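Local coordinates for conserved hypothetical protein (Xanthomonas campestris pv. campestris, PDB 2FUJ) that probably hydrolyses fatty acyl-CoA thioesters, as a putative acyl-CoA thioesterase that assembles into a tetramer of hotdog-fold subunits, at residues L10-I15 and E39-W44; H27-Y33 and Y68-V73; D77-F83 and G95-Q101. One frame throughout, in Å; residues are numbered along the deposited sequence.

Interaction 1 of 3, residues L10-I15 and E39-W44; sequences LARVPI and EARVRW
Helix segment 39-44 crosses strand segment 10-15 obliquely, with N-to-C directions 116° apart and axes approaching to 8.6 Å. The strand is extended from Ala-11 to Ile-15, but Leu-10 (phi/psi -102/-42) is kinked: Leu-10 and Ala-11 together face Leu-82 of the next strand, a classic beta bulge. The nearest CA pairs are Val-13 CA to Ala-40 CA (5.7 Å) and Ala-11 CA to Trp-44 CA (6.5 Å). Glu-39 comes first along the helix, its CB 4.2 Å from Ile-15 CD1; its carboxylate turns away (chi1 t, chi2 p) and OE2 forms a salt bridge with Arg-43 NE at 2.7 Å, one helical turn on. The small Ala-40 permits the closest backbone approach: its CB is 4.0 Å from Val-13 CB and 4.3 Å from Ile-15 CD1. Arg-43 offers only its base to the strand, CB lying 4.2 Å from Val-13 CG1, while its guanidinium reaches Asp-77 of the second subunit in another salt bridge. Trp-44 (chi1 t, chi2 53°) lays its indole along the bulge, with CZ2 3.6 Å from Leu-10 CD2 and CD1 3.6 Å from Ala-11 CB. Trp-44 NE1 sits 3.2 Å from Leu-10 O at an angle too poor for a hydrogen bond; water 1 joins them instead, accepting from Trp-44 NE1 at 2.7 Å and donating to Leu-10 O at 3.1 Å. A long helix packed against an antiparallel sheet of strand order 1-3-4-5-2 is the hotdog fold; this contact joins the helix, its sausage, to the outermost strand within this chain, 9-15.

Interaction 2 of 3, residues H27-Y33 and Y68-V73; sequences HVNNAKY and YKRPLV
Two apolar contacts form the centre: Val-28 CG2 against Leu-72 CG at 3.4 Å, and the ring of Tyr-33, which meets Tyr-68 in a T-shaped stack. The edge of Tyr-68 points at the face of Tyr-33, with centroids 5.0 Å apart, planes at 71° and Tyr-68 CE1 3.6 Å from Tyr-33 CG; both side chains take chi1 m. Leu-72 (chi1 t, chi2 p) places CB 4.4 Å from Tyr-33 CZ. Around this centre the backbones run as loop against loop, CA atoms pairing His-27 with Val-73 (5.0 Å) and Val-28 with Leu-72 (5.5 Å), and Val-28 N donates to Leu-72 O at 2.8 Å and 173°. Two waters fill the gap beside the Tyr-33 hydroxyl. Water 2, 2.8 Å from Tyr-33 OH, donates to Val-28 O (2.9 Å) and accepts from Leu-72 N (3.1 Å); water 3, 2.9 Å from Tyr-33 OH, donates to Arg-70 O (2.6 Å). At the polar edge Asn-29 is the helix N-cap, its OD1 accepting from Ala-31 N at 3.0 Å. Asn-30 OD1 lies over a face of the Tyr-68 ring. This capped first turn of the hotdog helix lies at a subunit interface of the tetramer: Asn-29 ND2 bonds Glu-38, and Tyr-68 OH Thr-64, both of the third subunit. The contact joins the start of helix 30-47 to the loop between strands 58-68 and 78-87. Tyr-36 of the same helix touches both Val-28 and Leu-72, while strand 107-116 adds Tyr-108 against Leu-72 and Ser-109 against Tyr-33.

Interaction 3 of 3, residues D77-F83 and G95-Q101; sequences DILVELF and GHRILDQ
Phe-83 (chi1 p) folds its ring over Gly-95, whose CA stands 3.9 Å from the ring centroid and 18° off its normal, a CH-pi contact; a CB at this glycine would fall 2.6 Å from Phe-83 CZ. The strands run antiparallel, at 158° with axes 4.5 Å apart. Hydrogen-bonded pairs are Leu-79 with Leu-99 (N to O 2.8 and, in return, 2.9 Å), Glu-81 with Arg-97 (N to O 3.0 Å both ways) and Phe-83 with Gly-95 (Phe-83 N to Gly-95 O 3.0 Å, Gly-95 N to Phe-83 O 2.8 Å). They alternate with the non-hydrogen-bonded pairs Ile-78 with Asp-100, Val-80 with Ile-98 and Leu-82 with His-96. This is the hairpin of strands 78-87 and 91-100 within the hotdog sheet: Val-80, Leu-82 and His-96 touch helix 30-47, whereas Leu-79, Glu-81, Arg-97 and Leu-99 line the other face. There Glu-81, extended with chi1 and chi2 t, forms a salt bridge to Arg-97, with OE2 2.6 Å from NE and OE1 3.2 Å from NH2. Beyond the last bridge, Gln-101 N donates to Asp-77 O at 3.1 Å; water 4 also donates to Asp-77 O, at 2.8 Å.

Interactions 1 and 3 share one sheet, their centres 9 Å apart: both backbone bonds at the bulge end on Leu-82, with Ala-11 O 2.7 Å from Leu-82 N and Leu-10 N 2.7 Å from Leu-82 O, and Ile-15 CD1 packs 3.2 Å from Val-80 CG2. Interaction 2 uses the first turn of helix 30-47 and interaction 1 its later part; they do not touch, their centres lying 18 Å apart and nearest atoms about 7 Å. Interaction 2 meets the hairpin, 13 Å away between centres, through Leu-72 CD1 to Ile-78 CG2 (3.9 Å) and Tyr-33 CD1 to Ile-98 CD1 (4.0 Å). Interactions 1 and 3 are also joined between subunits: Arg-43 forms a salt bridge with Asp-77 of the second subunit.

Interaction 1 of 3, residues L10-I15 and E39-W44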
loop_
_atom_site.group_PDB
_atom_site.type_symbol
_atom_site.label_atom_id
_atom_site.label_comp_id
_atom_site.label_asym_id
_atom_site.label_seq_id
_atom_site.Cartn_x
_atom_site.Cartn_y
_atom_site.Cartn_z
ATOM N N LEU A 10 -16.847 21.562 0.555
ATOM C CA LEU A 10 -15.540 21.969 0.065
ATOM C C LEU A 10 -15.311 21.302 -1.287
ATOM O O LEU A 10 -14.806 21.924 -2.225
ATOM C CB LEU A 10 -14.443 21.528 1.045
ATOM C CG LEU A 10 -14.373 22.297 2.369
ATOM C CD1 LEU A 10 -13.354 21.656 3.315
ATOM C CD2 LEU A 10 -14.005 23.744 2.075
ATOM N N ALA A 11 -15.683 20.027 -1.373
ATOM C CA ALA A 11 -15.510 19.264 -2.597
ATOM C C ALA A 11 -16.234 17.922 -2.581
ATOM O O ALA A 11 -16.525 17.372 -1.523
ATOM C CB ALA A 11 -14.023 19.043 -2.844
ATOM N N ARG A 12 -16.521 17.409 -3.775
ATOM C CA ARG A 12 -17.172 16.118 -3.961
ATOM C C ARG A 12 -16.299 15.471 -5.040
ATOM O O ARG A 12 -16.489 15.692 -6.239
ATOM C CB ARG A 12 -18.622 16.317 -4.425
ATOM C CG ARG A 12 -19.419 17.205 -3.467
ATOM C CD ARG A 12 -20.896 17.331 -3.821
ATOM N NE ARG A 12 -21.624 16.086 -3.605
ATOM C CZ ARG A 12 -22.047 15.287 -4.578
ATOM N NH1 ARG A 12 -21.818 15.606 -5.844
ATOM N NH2 ARG A 12 -22.693 14.162 -4.287
ATOM N N VAL A 13 -15.333 14.677 -4.586
ATOM C CA VAL A 13 -14.345 14.040 -5.457
ATOM C C VAL A 13 -14.559 12.568 -5.794
ATOM O O VAL A 13 -14.574 11.717 -4.908
ATOM C CB VAL A 13 -12.931 14.172 -4.827
ATOM C CG1 VAL A 13 -11.870 13.629 -5.775
ATOM C CG2 VAL A 13 -12.648 15.626 -4.478
ATOM N N PRO A 14 -14.721 12.247 -7.087
ATOM C CA PRO A 14 -14.915 10.843 -7.448
ATOM C C PRO A 14 -13.551 10.159 -7.388
ATOM O O PRO A 14 -12.565 10.693 -7.885
ATOM C CB PRO A 14 -15.469 10.923 -8.870
ATOM C CG PRO A 14 -14.812 12.137 -9.415
ATOM C CD PRO A 14 -14.887 13.122 -8.262
ATOM N N ILE A 15 -13.502 8.990 -6.763
ATOM C CA ILE A 15 -12.262 8.241 -6.628
ATOM C C ILE A 15 -12.505 6.813 -7.076
ATOM O O ILE A 15 -13.475 6.188 -6.661
ATOM C CB ILE A 15 -11.782 8.209 -5.153
ATOM C CG1 ILE A 15 -11.493 9.627 -4.654
ATOM C CG2 ILE A 15 -10.545 7.333 -5.018
ATOM C CD1 ILE A 15 -11.097 9.754 -3.179
ATOM N N GLU A 39 -6.519 11.607 -0.902
ATOM C CA GLU A 39 -6.593 11.927 -2.326
ATOM C C GLU A 39 -7.600 13.046 -2.576
ATOM O O GLU A 39 -7.331 13.978 -3.329
ATOM C CB GLU A 39 -6.988 10.689 -3.135
ATOM C CG GLU A 39 -6.807 10.837 -4.653
ATOM C CD GLU A 39 -5.367 11.121 -5.060
ATOM O OE1 GLU A 39 -4.445 10.764 -4.296
ATOM O OE2 GLU A 39 -5.156 11.693 -6.155
ATOM N N ALA A 40 -8.760 12.955 -1.937
ATOM C CA ALA A 40 -9.787 13.978 -2.104
ATOM C C ALA A 40 -9.266 15.346 -1.669
ATOM O O ALA A 40 -9.486 16.339 -2.352
ATOM C CB ALA A 40 -11.043 13.610 -1.303
ATOM N N ARG A 41 -8.562 15.402 -0.542
ATOM C CA ARG A 41 -8.034 16.684 -0.073
ATOM C C ARG A 41 -7.041 17.333 -1.038
ATOM O O ARG A 41 -7.108 18.541 -1.293
ATOM C CB ARG A 41 -7.364 16.534 1.294
ATOM C CG ARG A 41 -8.303 16.180 2.423
ATOM C CD ARG A 41 -7.692 16.561 3.766
ATOM N NE ARG A 41 -6.381 15.952 3.958
ATOM C CZ ARG A 41 -6.187 14.680 4.294
ATOM N NH1 ARG A 41 -7.221 13.871 4.486
ATOM N NH2 ARG A 41 -4.952 14.216 4.435
ATOM N N VAL A 42 -6.112 16.542 -1.569
ATOM C CA VAL A 42 -5.113 17.083 -2.490
ATOM C C VAL A 42 -5.655 17.330 -3.903
ATOM O O VAL A 42 -5.213 18.255 -4.595
ATOM C CB VAL A 42 -3.854 16.166 -2.548
ATOM C CG1 VAL A 42 -3.304 15.964 -1.141
ATOM C CG2 VAL A 42 -4.193 14.826 -3.174
ATOM N N ARG A 43 -6.603 16.510 -4.341
ATOM C CA ARG A 43 -7.196 16.701 -5.662
ATOM C C ARG A 43 -8.003 17.992 -5.584
ATOM O O ARG A 43 -8.193 18.684 -6.586
ATOM C CB ARG A 43 -8.111 15.526 -6.016
ATOM C CG ARG A 43 -7.374 14.251 -6.417
ATOM C CD ARG A 43 -6.929 14.288 -7.870
ATOM N NE ARG A 43 -6.138 13.115 -8.248
ATOM C CZ ARG A 43 -5.826 12.794 -9.500
ATOM N NH1 ARG A 43 -6.244 13.558 -10.499
ATOM N NH2 ARG A 43 -5.093 11.712 -9.755
ATOM N N TRP A 44 -8.451 18.306 -4.370
ATOM C CA TRP A 44 -9.235 19.505 -4.093
ATOM C C TRP A 44 -8.366 20.748 -4.171
ATOM O O TRP A 44 -8.726 21.724 -4.830
ATOM C CB TRP A 44 -9.872 19.409 -2.702
ATOM C CG TRP A 44 -10.457 20.703 -2.201
ATOM C CD1 TRP A 44 -11.356 21.505 -2.852
ATOM C CD2 TRP A 44 -10.182 21.345 -0.947
ATOM N NE1 TRP A 44 -11.654 22.605 -2.081
ATOM C CE2 TRP A 44 -10.948 22.535 -0.909
ATOM C CE3 TRP A 44 -9.358 21.034 0.147
ATOM C CZ2 TRP A 44 -10.915 23.416 0.182
ATOM C CZ3 TRP A 44 -9.321 21.908 1.231
ATOM C CH2 TRP A 44 -10.099 23.089 1.237
HETATM O O HOH W 1 -13.374 24.606 -2.489
#

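Interaction 2 of 3, residues H27-Y33 and Y68-V73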
loop_
_atom_site.group_PDB
_atom_site.type_symbol
_atom_site.label_atom_id
_atom_site.label_comp_id
_atom_site.label_asym_id
_atom_site.label_seq_id
_atom_site.Cartn_x
_atom_site.Cartn_y
_atom_site.Cartn_z
ATOM N N HIS A 27 -13.049 -7.082 1.487
ATOM C CA HIS A 27 -13.602 -5.731 1.464
ATOM C C HIS A 27 -12.452 -4.735 1.503
ATOM O O HIS A 27 -11.358 -5.071 1.940
ATOM C CB HIS A 27 -14.504 -5.487 2.676
ATOM C CG HIS A 27 -15.531 -6.550 2.897
ATOM N ND1 HIS A 27 -15.292 -7.670 3.664
ATOM C CD2 HIS A 27 -16.816 -6.648 2.480
ATOM C CE1 HIS A 27 -16.387 -8.409 3.715
ATOM N NE2 HIS A 27 -17.325 -7.811 3.004
ATOM N N VAL A 28 -12.690 -3.511 1.052
ATOM C CA VAL A 28 -11.626 -2.514 1.084
ATOM C C VAL A 28 -11.108 -2.357 2.518
ATOM O O VAL A 28 -11.887 -2.207 3.457
ATOM C CB VAL A 28 -12.118 -1.154 0.569
ATOM C CG1 VAL A 28 -11.034 -0.106 0.752
ATOM C CG2 VAL A 28 -12.492 -1.272 -0.891
ATOM N N ASN A 29 -9.788 -2.390 2.667
ATOM C CA ASN A 29 -9.139 -2.279 3.974
ATOM C C ASN A 29 -9.387 -0.929 4.658
ATOM O O ASN A 29 -9.414 0.110 4.006
ATOM C CB ASN A 29 -7.634 -2.523 3.808
ATOM C CG ASN A 29 -6.897 -2.551 5.135
ATOM O OD1 ASN A 29 -6.324 -1.549 5.562
ATOM N ND2 ASN A 29 -6.922 -3.701 5.797
ATOM N N ASN A 30 -9.567 -0.949 5.977
ATOM C CA ASN A 30 -9.814 0.283 6.725
ATOM C C ASN A 30 -8.796 1.390 6.421
ATOM O O ASN A 30 -9.163 2.557 6.238
ATOM C CB ASN A 30 -9.783 0.025 8.235
ATOM C CG ASN A 30 -10.797 -1.004 8.685
ATOM O OD1 ASN A 30 -11.973 -0.954 8.317
ATOM N ND2 ASN A 30 -10.348 -1.939 9.507
ATOM N N ALA A 31 -7.519 1.024 6.385
ATOM C CA ALA A 31 -6.462 1.997 6.134
ATOM C C ALA A 31 -6.586 2.716 4.793
ATOM O O ALA A 31 -6.146 3.854 4.651
ATOM C CB ALA A 31 -5.114 1.326 6.232
ATOM N N LYS A 32 -7.192 2.056 3.814
ATOM C CA LYS A 32 -7.341 2.668 2.503
ATOM C C LYS A 32 -8.331 3.835 2.537
ATOM O O LYS A 32 -8.276 4.732 1.697
ATOM C CB LYS A 32 -7.787 1.619 1.480
ATOM C CG LYS A 32 -6.930 1.618 0.235
ATOM C CD LYS A 32 -5.475 1.378 0.612
ATOM C CE LYS A 32 -4.562 1.443 -0.593
ATOM N NZ LYS A 32 -4.630 2.769 -1.255
ATOM N N TYR A 33 -9.243 3.817 3.509
ATOM C CA TYR A 33 -10.214 4.896 3.637
ATOM C C TYR A 33 -9.483 6.210 3.925
ATOM O O TYR A 33 -9.813 7.249 3.361
ATOM C CB TYR A 33 -11.215 4.600 4.756
ATOM C CG TYR A 33 -12.300 3.598 4.396
ATOM C CD1 TYR A 33 -13.643 3.903 4.615
ATOM C CD2 TYR A 33 -11.988 2.352 3.855
ATOM C CE1 TYR A 33 -14.650 2.996 4.304
ATOM C CE2 TYR A 33 -12.998 1.433 3.537
ATOM C CZ TYR A 33 -14.328 1.770 3.766
ATOM O OH TYR A 33 -15.342 0.892 3.446
ATOM N N TYR A 68 -16.592 3.414 10.003
ATOM C CA TYR A 68 -16.869 2.460 8.936
ATOM C C TYR A 68 -18.313 1.996 9.066
ATOM O O TYR A 68 -18.654 1.253 9.978
ATOM C CB TYR A 68 -15.881 1.303 9.060
ATOM C CG TYR A 68 -14.448 1.796 9.065
ATOM C CD1 TYR A 68 -13.802 2.136 7.878
ATOM C CD2 TYR A 68 -13.764 1.993 10.261
ATOM C CE1 TYR A 68 -12.520 2.660 7.879
ATOM C CE2 TYR A 68 -12.477 2.521 10.274
ATOM C CZ TYR A 68 -11.859 2.853 9.080
ATOM O OH TYR A 68 -10.585 3.376 9.083
ATOM N N LYS A 69 -19.153 2.453 8.139
ATOM C CA LYS A 69 -20.582 2.150 8.145
ATOM C C LYS A 69 -21.025 0.858 7.484
ATOM O O LYS A 69 -21.880 0.140 8.015
ATOM C CB LYS A 69 -21.347 3.309 7.516
ATOM C CG LYS A 69 -21.924 4.263 8.515
ATOM C CD LYS A 69 -20.844 4.905 9.343
ATOM C CE LYS A 69 -21.443 5.926 10.276
ATOM N NZ LYS A 69 -22.330 5.323 11.319
ATOM N N ARG A 70 -20.481 0.586 6.304
ATOM C CA ARG A 70 -20.808 -0.628 5.574
ATOM C C ARG A 70 -19.621 -0.944 4.689
ATOM O O ARG A 70 -18.896 -0.041 4.270
ATOM C CB ARG A 70 -22.076 -0.447 4.736
ATOM C CG ARG A 70 -22.021 0.671 3.712
ATOM C CD ARG A 70 -23.425 0.970 3.197
ATOM N NE ARG A 70 -24.067 -0.222 2.647
ATOM C CZ ARG A 70 -25.302 -0.248 2.149
ATOM N NH1 ARG A 70 -26.040 0.853 2.130
ATOM N NH2 ARG A 70 -25.798 -1.373 1.667
ATOM N N PRO A 71 -19.404 -2.234 4.402
ATOM C CA PRO A 71 -18.286 -2.672 3.570
ATOM C C PRO A 71 -18.327 -2.208 2.128
ATOM O O PRO A 71 -19.387 -2.147 1.503
ATOM C CB PRO A 71 -18.343 -4.191 3.691
ATOM C CG PRO A 71 -19.800 -4.458 3.827
ATOM C CD PRO A 71 -20.244 -3.378 4.795
ATOM N N LEU A 72 -17.146 -1.874 1.624
ATOM C CA LEU A 72 -16.966 -1.419 0.255
ATOM C C LEU A 72 -16.228 -2.519 -0.493
ATOM O O LEU A 72 -15.241 -3.064 0.005
ATOM C CB LEU A 72 -16.133 -0.135 0.240
ATOM C CG LEU A 72 -15.530 0.322 -1.094
ATOM C CD1 LEU A 72 -16.624 0.732 -2.072
ATOM C CD2 LEU A 72 -14.596 1.483 -0.837
ATOM N N VAL A 73 -16.712 -2.863 -1.677
ATOM C CA VAL A 73 -16.060 -3.894 -2.463
ATOM C C VAL A 73 -15.812 -3.433 -3.895
ATOM O O VAL A 73 -16.593 -2.676 -4.466
ATOM C CB VAL A 73 -16.899 -5.197 -2.493
ATOM C CG1 VAL A 73 -17.130 -5.685 -1.083
ATOM C CG2 VAL A 73 -18.229 -4.954 -3.191
HETATM O O HOH W 2 -14.726 -1.886 3.496
HETATM O O HOH W 3 -16.925 0.585 5.838
#

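Interaction 3 of 3, residues D77-F83 and G95-Q101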
loop_
_atom_site.group_PDB
_atom_site.type_symbol
_atom_site.label_atom_id
_atom_site.label_comp_id
_atom_site.label_asym_id
_atom_site.label_seq_id
_atom_site.Cartn_x
_atom_site.Cartn_y
_atom_site.Cartn_z
ATOM N N ASP A 77 -16.742 2.190 -7.470
ATOM C CA ASP A 77 -16.010 3.435 -7.268
ATOM C C ASP A 77 -16.813 4.334 -6.333
ATOM O O ASP A 77 -18.031 4.202 -6.237
ATOM C CB ASP A 77 -15.755 4.126 -8.609
ATOM C CG ASP A 77 -14.948 3.261 -9.557
ATOM O OD1 ASP A 77 -13.983 2.615 -9.087
ATOM O OD2 ASP A 77 -15.271 3.231 -10.765
ATOM N N ILE A 78 -16.126 5.254 -5.665
ATOM C CA ILE A 78 -16.757 6.110 -4.669
ATOM C C ILE A 78 -16.754 7.597 -4.969
ATOM O O ILE A 78 -16.125 8.060 -5.908
ATOM C CB ILE A 78 -16.050 5.924 -3.323
ATOM C CG1 ILE A 78 -14.567 6.285 -3.495
ATOM C CG2 ILE A 78 -16.204 4.491 -2.857
ATOM C CD1 ILE A 78 -13.632 5.236 -4.106
ATOM N N LEU A 79 -17.476 8.335 -4.135
ATOM C CA LEU A 79 -17.552 9.777 -4.237
ATOM C C LEU A 79 -17.210 10.301 -2.856
ATOM O O LEU A 79 -17.916 10.013 -1.884
ATOM C CB LEU A 79 -18.963 10.220 -4.615
ATOM C CG LEU A 79 -19.116 11.734 -4.667
ATOM C CD1 LEU A 79 -18.259 12.291 -5.795
ATOM C CD2 LEU A 79 -20.566 12.083 -4.875
ATOM N N VAL A 80 -16.124 11.056 -2.752
ATOM C CA VAL A 80 -15.733 11.581 -1.454
ATOM C C VAL A 80 -16.147 13.025 -1.304
ATOM O O VAL A 80 -15.645 13.914 -1.979
ATOM C CB VAL A 80 -14.223 11.453 -1.225
ATOM C CG1 VAL A 80 -13.876 11.887 0.193
ATOM C CG2 VAL A 80 -13.802 10.028 -1.443
ATOM N N GLU A 81 -17.084 13.226 -0.393
ATOM C CA GLU A 81 -17.638 14.526 -0.094
ATOM C C GLU A 81 -16.931 15.109 1.120
ATOM O O GLU A 81 -16.904 14.497 2.183
ATOM C CB GLU A 81 -19.128 14.355 0.177
ATOM C CG GLU A 81 -19.878 15.607 0.524
ATOM C CD GLU A 81 -21.362 15.333 0.643
ATOM O OE1 GLU A 81 -22.025 15.158 -0.404
ATOM O OE2 GLU A 81 -21.860 15.269 1.784
ATOM N N LEU A 82 -16.356 16.293 0.946
ATOM C CA LEU A 82 -15.651 16.973 2.024
ATOM C C LEU A 82 -16.356 18.286 2.363
ATOM O O LEU A 82 -16.787 19.013 1.477
ATOM C CB LEU A 82 -14.215 17.277 1.603
ATOM C CG LEU A 82 -13.340 16.088 1.220
ATOM C CD1 LEU A 82 -11.956 16.585 0.839
ATOM C CD2 LEU A 82 -13.256 15.112 2.388
ATOM N N PHE A 83 -16.475 18.585 3.650
ATOM C CA PHE A 83 -17.110 19.834 4.066
ATOM C C PHE A 83 -16.465 20.355 5.347
ATOM O O PHE A 83 -15.741 19.628 6.025
ATOM C CB PHE A 83 -18.616 19.641 4.280
ATOM C CG PHE A 83 -18.960 18.505 5.197
ATOM C CD1 PHE A 83 -18.874 17.189 4.762
ATOM C CD2 PHE A 83 -19.349 18.750 6.506
ATOM C CE1 PHE A 83 -19.172 16.128 5.627
ATOM C CE2 PHE A 83 -19.647 17.697 7.372
ATOM C CZ PHE A 83 -19.555 16.384 6.927
ATOM N N GLY A 95 -15.049 17.472 7.665
ATOM C CA GLY A 95 -15.936 16.334 7.784
ATOM C C GLY A 95 -16.024 15.660 6.427
ATOM O O GLY A 95 -15.759 16.295 5.404
ATOM N N HIS A 96 -16.394 14.386 6.405
ATOM C CA HIS A 96 -16.481 13.673 5.140
ATOM C C HIS A 96 -17.595 12.648 5.102
ATOM O O HIS A 96 -18.105 12.216 6.126
ATOM C CB HIS A 96 -15.165 12.936 4.847
ATOM C CG HIS A 96 -14.920 11.754 5.740
ATOM N ND1 HIS A 96 -14.185 11.835 6.904
ATOM C CD2 HIS A 96 -15.327 10.466 5.646
ATOM C CE1 HIS A 96 -14.151 10.651 7.488
ATOM N NE2 HIS A 96 -14.837 9.803 6.746
ATOM N N ARG A 97 -17.949 12.258 3.885
ATOM C CA ARG A 97 -18.942 11.231 3.643
ATOM C C ARG A 97 -18.429 10.521 2.401
ATOM O O ARG A 97 -18.270 11.147 1.359
ATOM C CB ARG A 97 -20.320 11.829 3.348
ATOM C CG ARG A 97 -20.951 12.569 4.508
ATOM C CD ARG A 97 -22.470 12.640 4.321
ATOM N NE ARG A 97 -22.804 13.105 2.980
ATOM C CZ ARG A 97 -23.931 12.817 2.331
ATOM N NH1 ARG A 97 -24.863 12.057 2.890
ATOM N NH2 ARG A 97 -24.118 13.286 1.108
ATOM N N ILE A 98 -18.130 9.237 2.526
ATOM C CA ILE A 98 -17.662 8.464 1.384
ATOM C C ILE A 98 -18.885 7.698 0.883
ATOM O O ILE A 98 -19.403 6.814 1.557
ATOM C CB ILE A 98 -16.524 7.511 1.790
ATOM C CG1 ILE A 98 -15.308 8.340 2.229
ATOM C CG2 ILE A 98 -16.163 6.595 0.624
ATOM C CD1 ILE A 98 -14.230 7.555 2.974
ATOM N N LEU A 99 -19.356 8.074 -0.303
ATOM C CA LEU A 99 -20.551 7.462 -0.879
ATOM C C LEU A 99 -20.264 6.630 -2.115
ATOM O O LEU A 99 -19.203 6.731 -2.716
ATOM C CB LEU A 99 -21.553 8.557 -1.259
ATOM C CG LEU A 99 -21.707 9.691 -0.243
ATOM C CD1 LEU A 99 -22.262 10.927 -0.933
ATOM C CD2 LEU A 99 -22.587 9.236 0.908
ATOM N N ASP A 100 -21.241 5.819 -2.499
ATOM C CA ASP A 100 -21.102 4.987 -3.684
ATOM C C ASP A 100 -21.447 5.852 -4.899
ATOM O O ASP A 100 -22.463 6.535 -4.899
ATOM C CB ASP A 100 -22.075 3.820 -3.607
ATOM C CG ASP A 100 -21.868 2.826 -4.714
ATOM O OD1 ASP A 100 -21.126 1.847 -4.501
ATOM O OD2 ASP A 100 -22.444 3.037 -5.803
ATOM N N GLN A 101 -20.612 5.816 -5.930
ATOM C CA GLN A 101 -20.864 6.621 -7.121
ATOM C C GLN A 101 -22.192 6.328 -7.813
ATOM O O GLN A 101 -22.856 7.241 -8.310
ATOM C CB GLN A 101 -19.726 6.456 -8.138
ATOM C CG GLN A 101 -18.538 7.354 -7.892
ATOM C CD GLN A 101 -17.482 7.240 -8.976
ATOM O OE1 GLN A 101 -16.333 7.635 -8.782
ATOM N NE2 GLN A 101 -17.870 6.705 -10.128
HETATM O O HOH W 4 -19.939 2.464 -7.355
#